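Local coordinates for putative glucoamylase (Bacteroides uniformis, PDB 4GL3), which is a putative glucoamylase, a probable glycoside hydrolase of the six-hairpin clan that may release glucose from starch-like glucans, at residues H193-I201 with F250-L259; D260-Y271 with L413-N421. All blocks are in the same frame, centred on the assembly; numbering follows the deposited sequence.

Interaction 1 of 2, residues H193-I201 with F250-L259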
# COMPACT_ATOMS: atom_id res chain seq x y z
N HIS A 193 -6.51 14.36 -2.40
CA HIS A 193 -6.64 13.06 -1.73
C HIS A 193 -6.07 12.00 -2.67
O HIS A 193 -6.67 11.68 -3.70
CB HIS A 193 -8.09 12.69 -1.38
CG HIS A 193 -8.20 11.38 -0.66
ND1 HIS A 193 -8.04 11.27 0.70
CD2 HIS A 193 -8.36 10.12 -1.13
CE1 HIS A 193 -8.11 10.00 1.05
NE2 HIS A 193 -8.32 9.28 -0.04
N ASN A 194 -4.90 11.50 -2.32
CA ASN A 194 -4.20 10.46 -3.09
C ASN A 194 -3.84 9.30 -2.17
O ASN A 194 -4.56 9.04 -1.21
CB ASN A 194 -3.00 11.06 -3.83
CG ASN A 194 -1.94 11.62 -2.92
OD1 ASN A 194 -1.96 11.44 -1.71
ND2 ASN A 194 -1.01 12.37 -3.50
N GLU A 195 -2.76 8.57 -2.47
CA GLU A 195 -2.37 7.41 -1.68
C GLU A 195 -1.67 7.75 -0.38
O GLU A 195 -1.40 6.83 0.39
CB GLU A 195 -1.45 6.47 -2.50
CG GLU A 195 0.00 6.99 -2.68
CD GLU A 195 0.23 7.84 -3.93
OE1 GLU A 195 -0.64 8.65 -4.28
OE2 GLU A 195 1.32 7.72 -4.53
N CYS A 196 -1.35 9.03 -0.11
CA CYS A 196 -0.44 9.36 1.00
C CYS A 196 -1.09 9.76 2.32
O CYS A 196 -0.44 10.37 3.15
CB CYS A 196 0.41 10.54 0.53
SG CYS A 196 1.30 10.25 -0.99
N HIS A 197 -2.38 9.50 2.52
CA HIS A 197 -3.09 9.93 3.73
C HIS A 197 -2.34 9.56 5.04
O HIS A 197 -2.26 10.37 6.02
CB HIS A 197 -4.50 9.30 3.72
CG HIS A 197 -5.50 9.96 4.61
ND1 HIS A 197 -6.74 9.42 4.84
CD2 HIS A 197 -5.45 11.12 5.32
CE1 HIS A 197 -7.43 10.23 5.65
NE2 HIS A 197 -6.67 11.28 5.93
N ILE A 198 -1.78 8.36 5.02
CA ILE A 198 -1.15 7.76 6.19
C ILE A 198 0.07 8.55 6.66
O ILE A 198 0.45 8.49 7.85
CB ILE A 198 -0.76 6.26 5.93
CG1 ILE A 198 -0.46 5.53 7.23
CG2 ILE A 198 0.46 6.13 5.04
CD1 ILE A 198 -1.67 5.11 7.97
N VAL A 199 0.71 9.28 5.74
CA VAL A 199 1.81 10.11 6.12
C VAL A 199 1.40 11.17 7.15
O VAL A 199 2.13 11.42 8.12
CB VAL A 199 2.48 10.80 4.88
CG1 VAL A 199 3.71 11.61 5.33
CG2 VAL A 199 2.84 9.75 3.83
N TYR A 200 0.24 11.80 6.95
CA TYR A 200 -0.26 12.81 7.88
C TYR A 200 -0.75 12.19 9.17
O TYR A 200 -0.52 12.76 10.25
CB TYR A 200 -1.38 13.65 7.25
CG TYR A 200 -0.84 14.66 6.27
CD1 TYR A 200 -0.56 14.30 4.93
CD2 TYR A 200 -0.54 15.96 6.67
CE1 TYR A 200 -0.01 15.23 4.03
CE2 TYR A 200 0.01 16.88 5.77
CZ TYR A 200 0.28 16.53 4.47
OH TYR A 200 0.82 17.48 3.58
N ILE A 201 -1.41 11.02 9.09
CA ILE A 201 -1.86 10.32 10.30
C ILE A 201 -0.66 9.92 11.18
O ILE A 201 -0.68 10.16 12.37
CB ILE A 201 -2.69 9.04 9.99
CG1 ILE A 201 -3.90 9.30 9.07
CG2 ILE A 201 -3.10 8.31 11.26
CD1 ILE A 201 -4.68 10.48 9.40
N PHE A 250 -5.42 2.19 -6.65
CA PHE A 250 -4.55 1.94 -5.50
C PHE A 250 -4.59 3.04 -4.42
O PHE A 250 -4.12 2.82 -3.31
CB PHE A 250 -3.08 1.64 -5.90
CG PHE A 250 -2.22 2.90 -6.13
CD1 PHE A 250 -2.24 3.55 -7.37
CD2 PHE A 250 -1.42 3.42 -5.12
CE1 PHE A 250 -1.44 4.68 -7.61
CE2 PHE A 250 -0.60 4.54 -5.36
CZ PHE A 250 -0.63 5.17 -6.59
N PHE A 251 -5.12 4.22 -4.75
CA PHE A 251 -5.34 5.23 -3.74
C PHE A 251 -6.24 4.71 -2.57
O PHE A 251 -6.14 5.21 -1.46
CB PHE A 251 -5.99 6.50 -4.32
CG PHE A 251 -5.12 7.33 -5.27
CD1 PHE A 251 -3.79 7.01 -5.55
CD2 PHE A 251 -5.67 8.46 -5.90
CE1 PHE A 251 -3.03 7.81 -6.40
CE2 PHE A 251 -4.93 9.25 -6.75
CZ PHE A 251 -3.59 8.94 -6.97
N THR A 252 -7.09 3.70 -2.82
CA THR A 252 -7.94 3.10 -1.75
C THR A 252 -7.26 1.94 -1.02
O THR A 252 -7.87 1.31 -0.16
CB THR A 252 -9.28 2.60 -2.32
OG1 THR A 252 -9.05 1.44 -3.15
CG2 THR A 252 -9.96 3.73 -3.12
N HIS A 253 -5.98 1.68 -1.36
CA HIS A 253 -5.26 0.55 -0.81
C HIS A 253 -4.08 0.92 0.11
O HIS A 253 -3.98 0.40 1.18
CB HIS A 253 -4.71 -0.38 -1.92
CG HIS A 253 -5.74 -0.83 -2.88
ND1 HIS A 253 -5.44 -1.12 -4.19
CD2 HIS A 253 -7.09 -0.96 -2.75
CE1 HIS A 253 -6.57 -1.44 -4.82
NE2 HIS A 253 -7.57 -1.36 -3.97
N TYR A 254 -3.15 1.75 -0.33
CA TYR A 254 -1.85 1.78 0.38
C TYR A 254 -1.89 2.29 1.85
O TYR A 254 -1.20 1.75 2.71
CB TYR A 254 -0.77 2.55 -0.40
CG TYR A 254 -0.28 1.98 -1.71
CD1 TYR A 254 -0.79 0.81 -2.23
CD2 TYR A 254 0.72 2.64 -2.42
CE1 TYR A 254 -0.34 0.32 -3.46
CE2 TYR A 254 1.18 2.16 -3.63
CZ TYR A 254 0.65 0.99 -4.15
OH TYR A 254 1.08 0.51 -5.39
N SER A 255 -2.64 3.35 2.10
CA SER A 255 -2.82 3.90 3.45
C SER A 255 -3.85 3.12 4.28
O SER A 255 -3.88 3.31 5.49
CB SER A 255 -3.25 5.41 3.37
OG SER A 255 -2.23 6.26 2.83
N TYR A 256 -4.63 2.23 3.64
CA TYR A 256 -5.79 1.56 4.26
C TYR A 256 -5.58 0.06 4.43
O TYR A 256 -6.50 -0.78 4.53
CB TYR A 256 -7.06 1.88 3.46
CG TYR A 256 -7.15 3.37 3.28
CD1 TYR A 256 -7.44 4.20 4.37
CD2 TYR A 256 -6.85 3.96 2.06
CE1 TYR A 256 -7.49 5.59 4.23
CE2 TYR A 256 -6.87 5.34 1.91
CZ TYR A 256 -7.17 6.15 2.99
OH TYR A 256 -7.18 7.52 2.84
N MSE A 257 -4.32 -0.28 4.49
CA MSE A 257 -3.86 -1.62 4.80
C MSE A 257 -3.92 -1.82 6.33
O MSE A 257 -4.42 -2.82 6.84
CB MSE A 257 -2.43 -1.75 4.29
CG MSE A 257 -2.21 -3.01 3.63
SE MSE A 257 -2.28 -2.96 1.69
CE MSE A 257 -0.64 -4.08 1.67
N GLY A 258 -3.42 -0.82 7.06
CA GLY A 258 -3.54 -0.80 8.54
C GLY A 258 -4.67 0.11 9.06
O GLY A 258 -5.40 -0.23 9.99
N LEU A 259 -4.79 1.28 8.45
CA LEU A 259 -5.85 2.22 8.77
C LEU A 259 -7.18 1.66 8.21
O LEU A 259 -7.37 1.53 6.99
CB LEU A 259 -5.49 3.58 8.17
CG LEU A 259 -6.31 4.80 8.45
CD1 LEU A 259 -6.25 5.12 9.93
CD2 LEU A 259 -5.76 5.98 7.64
O HOH W 1 -8.63 6.66 -0.88
O HOH W 2 -4.50 7.66 0.99
O HOH W 3 -3.88 4.93 0.01

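Interaction 2 of 2, residues D260-Y271 with L413-N421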
# COMPACT_ATOMS: atom_id res chain seq x y z
N ASP A 260 -8.07 1.27 9.12
CA ASP A 260 -9.36 0.73 8.77
C ASP A 260 -10.32 1.88 8.42
O ASP A 260 -10.72 2.65 9.30
CB ASP A 260 -9.91 -0.09 9.96
CG ASP A 260 -11.15 -0.92 9.64
OD1 ASP A 260 -11.81 -0.72 8.59
OD2 ASP A 260 -11.49 -1.79 10.48
N PRO A 261 -10.76 1.97 7.16
CA PRO A 261 -11.71 3.03 6.77
C PRO A 261 -13.15 2.81 7.17
O PRO A 261 -13.95 3.76 7.05
CB PRO A 261 -11.61 3.05 5.24
CG PRO A 261 -11.31 1.65 4.89
CD PRO A 261 -10.49 1.06 6.03
N ARG A 262 -13.50 1.61 7.68
CA ARG A 262 -14.87 1.33 8.07
C ARG A 262 -15.26 2.12 9.34
O ARG A 262 -14.62 2.01 10.39
CB ARG A 262 -15.06 -0.18 8.27
CG ARG A 262 -14.76 -0.99 7.00
CD ARG A 262 -14.83 -2.49 7.24
NE ARG A 262 -13.87 -2.81 8.30
CZ ARG A 262 -13.91 -3.89 9.07
NH1 ARG A 262 -14.84 -4.82 8.89
NH2 ARG A 262 -13.00 -4.08 10.01
N GLY A 263 -16.28 2.96 9.22
CA GLY A 263 -16.72 3.85 10.29
C GLY A 263 -15.73 4.99 10.55
O GLY A 263 -15.89 5.73 11.52
N LEU A 264 -14.71 5.13 9.70
CA LEU A 264 -13.73 6.22 9.84
C LEU A 264 -14.23 7.52 9.22
O LEU A 264 -14.62 7.54 8.07
CB LEU A 264 -12.41 5.81 9.20
CG LEU A 264 -11.19 6.71 9.50
CD1 LEU A 264 -10.77 6.57 10.96
CD2 LEU A 264 -10.06 6.35 8.51
N LYS A 265 -14.23 8.61 10.01
CA LYS A 265 -14.78 9.89 9.58
C LYS A 265 -13.93 11.03 10.13
O LYS A 265 -13.56 11.00 11.30
CB LYS A 265 -16.20 10.10 10.12
CG LYS A 265 -17.26 9.08 9.66
CD LYS A 265 -18.66 9.59 10.09
CE LYS A 265 -19.83 8.82 9.49
NZ LYS A 265 -19.80 7.40 9.89
N ASP A 266 -13.64 12.05 9.32
CA ASP A 266 -13.07 13.31 9.83
C ASP A 266 -14.00 14.40 9.36
O ASP A 266 -15.12 14.09 8.90
CB ASP A 266 -11.60 13.50 9.43
CG ASP A 266 -11.41 13.69 7.93
OD1 ASP A 266 -12.41 13.75 7.19
OD2 ASP A 266 -10.23 13.71 7.51
N ARG A 267 -13.60 15.66 9.47
CA ARG A 267 -14.53 16.74 9.10
C ARG A 267 -14.72 16.82 7.58
O ARG A 267 -15.54 17.53 7.18
CB ARG A 267 -14.08 18.11 9.66
CG ARG A 267 -12.84 18.70 9.01
CD ARG A 267 -12.57 20.15 9.47
NE ARG A 267 -11.91 20.18 10.77
CZ ARG A 267 -11.11 21.18 11.22
NH1 ARG A 267 -10.85 22.26 10.49
NH2 ARG A 267 -10.56 21.08 12.43
N TYR A 268 -13.93 16.13 6.78
CA TYR A 268 -14.00 16.21 5.33
C TYR A 268 -14.75 15.03 4.73
O TYR A 268 -15.42 15.21 3.75
CB TYR A 268 -12.59 16.25 4.72
CG TYR A 268 -11.75 17.35 5.35
CD1 TYR A 268 -12.08 18.69 5.17
CD2 TYR A 268 -10.68 17.06 6.16
CE1 TYR A 268 -11.36 19.70 5.78
CE2 TYR A 268 -9.95 18.07 6.76
CZ TYR A 268 -10.32 19.38 6.60
OH TYR A 268 -9.59 20.36 7.21
N ALA A 269 -14.62 13.82 5.25
CA ALA A 269 -15.27 12.69 4.60
C ALA A 269 -15.59 11.52 5.53
O ALA A 269 -15.02 11.36 6.64
CB ALA A 269 -14.43 12.17 3.44
N ASP A 270 -16.52 10.70 5.03
CA ASP A 270 -16.75 9.34 5.53
C ASP A 270 -15.91 8.43 4.65
O ASP A 270 -16.19 8.26 3.46
CB ASP A 270 -18.24 9.02 5.43
CG ASP A 270 -18.57 7.57 5.74
OD1 ASP A 270 -17.71 6.68 5.71
OD2 ASP A 270 -19.74 7.32 5.99
N TYR A 271 -14.85 7.88 5.23
CA TYR A 271 -13.85 7.19 4.43
C TYR A 271 -14.33 5.85 3.91
O TYR A 271 -13.88 5.40 2.87
CB TYR A 271 -12.51 7.09 5.15
CG TYR A 271 -11.88 8.46 5.17
CD1 TYR A 271 -11.22 8.96 4.05
CD2 TYR A 271 -12.04 9.32 6.26
CE1 TYR A 271 -10.70 10.25 4.03
CE2 TYR A 271 -11.51 10.61 6.25
CZ TYR A 271 -10.85 11.07 5.12
OH TYR A 271 -10.36 12.37 5.10
N LEU A 413 -6.40 14.77 14.97
CA LEU A 413 -6.85 15.24 13.69
C LEU A 413 -8.37 15.30 13.58
O LEU A 413 -8.86 15.69 12.56
CB LEU A 413 -6.25 14.41 12.56
CG LEU A 413 -4.74 14.50 12.41
CD1 LEU A 413 -4.28 13.67 11.22
CD2 LEU A 413 -4.28 15.95 12.35
N GLY A 414 -9.10 14.97 14.65
CA GLY A 414 -10.53 15.12 14.66
C GLY A 414 -11.29 13.90 14.15
O GLY A 414 -12.46 14.00 13.87
N PHE A 415 -10.65 12.75 14.06
CA PHE A 415 -11.38 11.57 13.53
C PHE A 415 -12.29 10.95 14.57
O PHE A 415 -12.01 11.05 15.75
CB PHE A 415 -10.45 10.47 13.10
CG PHE A 415 -9.78 10.70 11.79
CD1 PHE A 415 -8.67 11.52 11.71
CD2 PHE A 415 -10.26 10.12 10.65
CE1 PHE A 415 -8.02 11.71 10.50
CE2 PHE A 415 -9.66 10.32 9.45
CZ PHE A 415 -8.51 11.11 9.37
N THR A 416 -13.40 10.34 14.11
CA THR A 416 -14.18 9.38 14.91
C THR A 416 -14.05 8.01 14.20
O THR A 416 -13.79 7.92 12.97
CB THR A 416 -15.65 9.77 15.02
OG1 THR A 416 -16.15 9.94 13.69
CG2 THR A 416 -15.87 11.10 15.83
N SER A 417 -14.17 6.94 14.98
CA SER A 417 -14.01 5.55 14.47
C SER A 417 -14.58 4.61 15.54
O SER A 417 -14.54 4.93 16.73
CB SER A 417 -12.52 5.25 14.22
OG SER A 417 -12.27 3.87 13.96
N PRO A 418 -15.08 3.44 15.13
CA PRO A 418 -15.47 2.48 16.17
C PRO A 418 -14.30 2.02 17.04
O PRO A 418 -14.53 1.52 18.13
CB PRO A 418 -16.04 1.29 15.39
CG PRO A 418 -15.64 1.49 13.97
CD PRO A 418 -15.33 2.95 13.77
N TYR A 419 -13.06 2.20 16.60
CA TYR A 419 -11.88 1.86 17.41
C TYR A 419 -11.57 2.89 18.50
O TYR A 419 -10.78 2.60 19.40
CB TYR A 419 -10.64 1.74 16.54
CG TYR A 419 -10.64 0.58 15.59
CD1 TYR A 419 -11.19 0.71 14.32
CD2 TYR A 419 -10.10 -0.67 15.96
CE1 TYR A 419 -11.18 -0.35 13.43
CE2 TYR A 419 -10.08 -1.74 15.07
CZ TYR A 419 -10.61 -1.56 13.81
OH TYR A 419 -10.60 -2.57 12.89
N LEU A 420 -12.17 4.07 18.40
CA LEU A 420 -11.88 5.18 19.31
C LEU A 420 -13.05 5.36 20.31
O LEU A 420 -14.13 5.81 19.92
CB LEU A 420 -11.61 6.45 18.50
CG LEU A 420 -10.46 6.44 17.48
CD1 LEU A 420 -10.48 7.72 16.67
CD2 LEU A 420 -9.12 6.23 18.14
N ASN A 421 -12.79 4.93 21.55
CA ASN A 421 -13.58 5.17 22.83
C ASN A 421 -13.90 3.88 23.57
O ASN A 421 -14.44 2.96 22.97
CB ASN A 421 -14.86 6.01 22.68
CG ASN A 421 -14.60 7.50 22.90
OD1 ASN A 421 -13.65 8.06 22.36
ND2 ASN A 421 -15.43 8.14 23.71
O HOH W 4 -12.33 2.77 11.63
O HOH W 5 -17.19 7.59 13.16
O HOH W 6 -11.21 16.43 11.08

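Interaction 1 of 2, residues H193-I201 with F250-L259
Ser255 turns its OG anti to its own carbonyl carbon (chi1 -66°), toward the turn that leads into helix 197-205, and there OG works both ways: it donates to Glu195 O at 2.6 Å, meeting that oxygen from above the carbonyl plane, and accepts from Ile198 N at 3.1 Å. One hydroxyl thus grips the start of the helix, while Asn194 OD1, in an Asx turn, holds Cys196 N from within. His197, its ring swung opposite the backbone N (chi1 -161°), presents ND1 edge-on to Tyr256 OH at 2.8 Å; NE2 of the same ring bonds Tyr216, so both nitrogens are engaged. Helix 197-205 belongs to the alpha-helical core expected of a six-hairpin glycosidase, and the loop 250-259 packs against its first turn in the buried interior. Nearer the surface, Phe251 lays one ring face under Asn194 CA, a CH-pi contact 3.9 Å from CA to the ring centroid, and Glu195 OE1 lies 3.3 Å from Phe251 CE1, with carboxylate and ring planes nearly parallel, 16° apart. A leucine at Phe251 would probably lose this flat support beneath the Asn194-Glu195 backbone and let the carboxylate of Glu195 turn more freely. The other carboxylate oxygen, OE2, lies at the edge of the Phe250 ring and makes a weak hydrogen bond to a bound Tris molecule, probably from the crystallisation liquor, though it may mark a pocket.

Interaction 2 of 2, residues D260-Y271 with L413-N421
Phe415 pushes its ring between Leu264, Asp266 and Tyr271, and no other residue has more surface buried by this contact. Its CG stands anti to the carbonyl carbon (chi1 -77°), which carries the ring beneath the opposing chain, where Asp266 CB sits over the centre of one face, 3.8 Å from the ring centroid in a CH-pi contact. Leu264 CD1 closes on Phe415 CD2 at 3.6 Å, and Tyr271 brings CE2 obliquely to Phe415 CE2. The carboxylate of Asp266 is itself fixed: OD1 takes the backbone N-H groups of both Tyr268 and Ala269, while OD2 accepts from Tyr271 OH and is also bonded to Tyr216 of helix 213-220.

Beside the ring, Lys265 and Thr416 form a single antiparallel bridge, a hydrogen-bonded pair in which Thr416 N reaches Lys265 O at 2.9 Å and Lys265 N reaches Thr416 O at 3.1 Å. The bridge ties the loop leading to helix 271-288 to the C-terminal tail, which leaves helix 404-412 through a Schellman motif at Gly414. Thr416 flanks it on the exposed side, its OG1 3.6 Å from Lys265 CB, and water 5 links that hydroxyl to Gly263 O.

Farther along, Tyr419 donates its OH to Asp260 OD2 at 2.7 Å, on the anti lone pair of that oxygen; OD2 lies at the ring edge, near its plane, while the carboxylate itself is turned 62° from the ring. The syn side of the same carboxylate is occupied by Arg262, whose NE and NH2 grip OD1 and OD2 side-on in a salt bridge. Three side-chain donors therefore hold the Asp260 carboxylate, and the backbone N of Arg262 adds a fourth bond to OD1, from above the carboxylate plane. Trp397 of helix 395-401 packs against both Asp260 and Arg262.

Overall arrangement
From the N terminus, the chain runs through five helices before segment 193-201 leads into helix 197-205, passes through helix 213-220 and strands 227-232 and 235-239, and returns in the loop 250-259 to close interaction 1 over 48 intervening residues. The same loop runs on into 260-271, which opens interaction 2; that contact closes only when the tail after helix 404-412 arrives, 141 residues later. The two are in series, neither nested nor crossed. They touch: His197 packs against Tyr271 and Phe415, and Ile201 against Leu413 and Phe415. Interaction 1 lies deep, its centre about 7 Å from that of the chain, whereas interaction 2, centred about 19 Å from that point, joins the loop before helix 271-288 to the C-terminal tail.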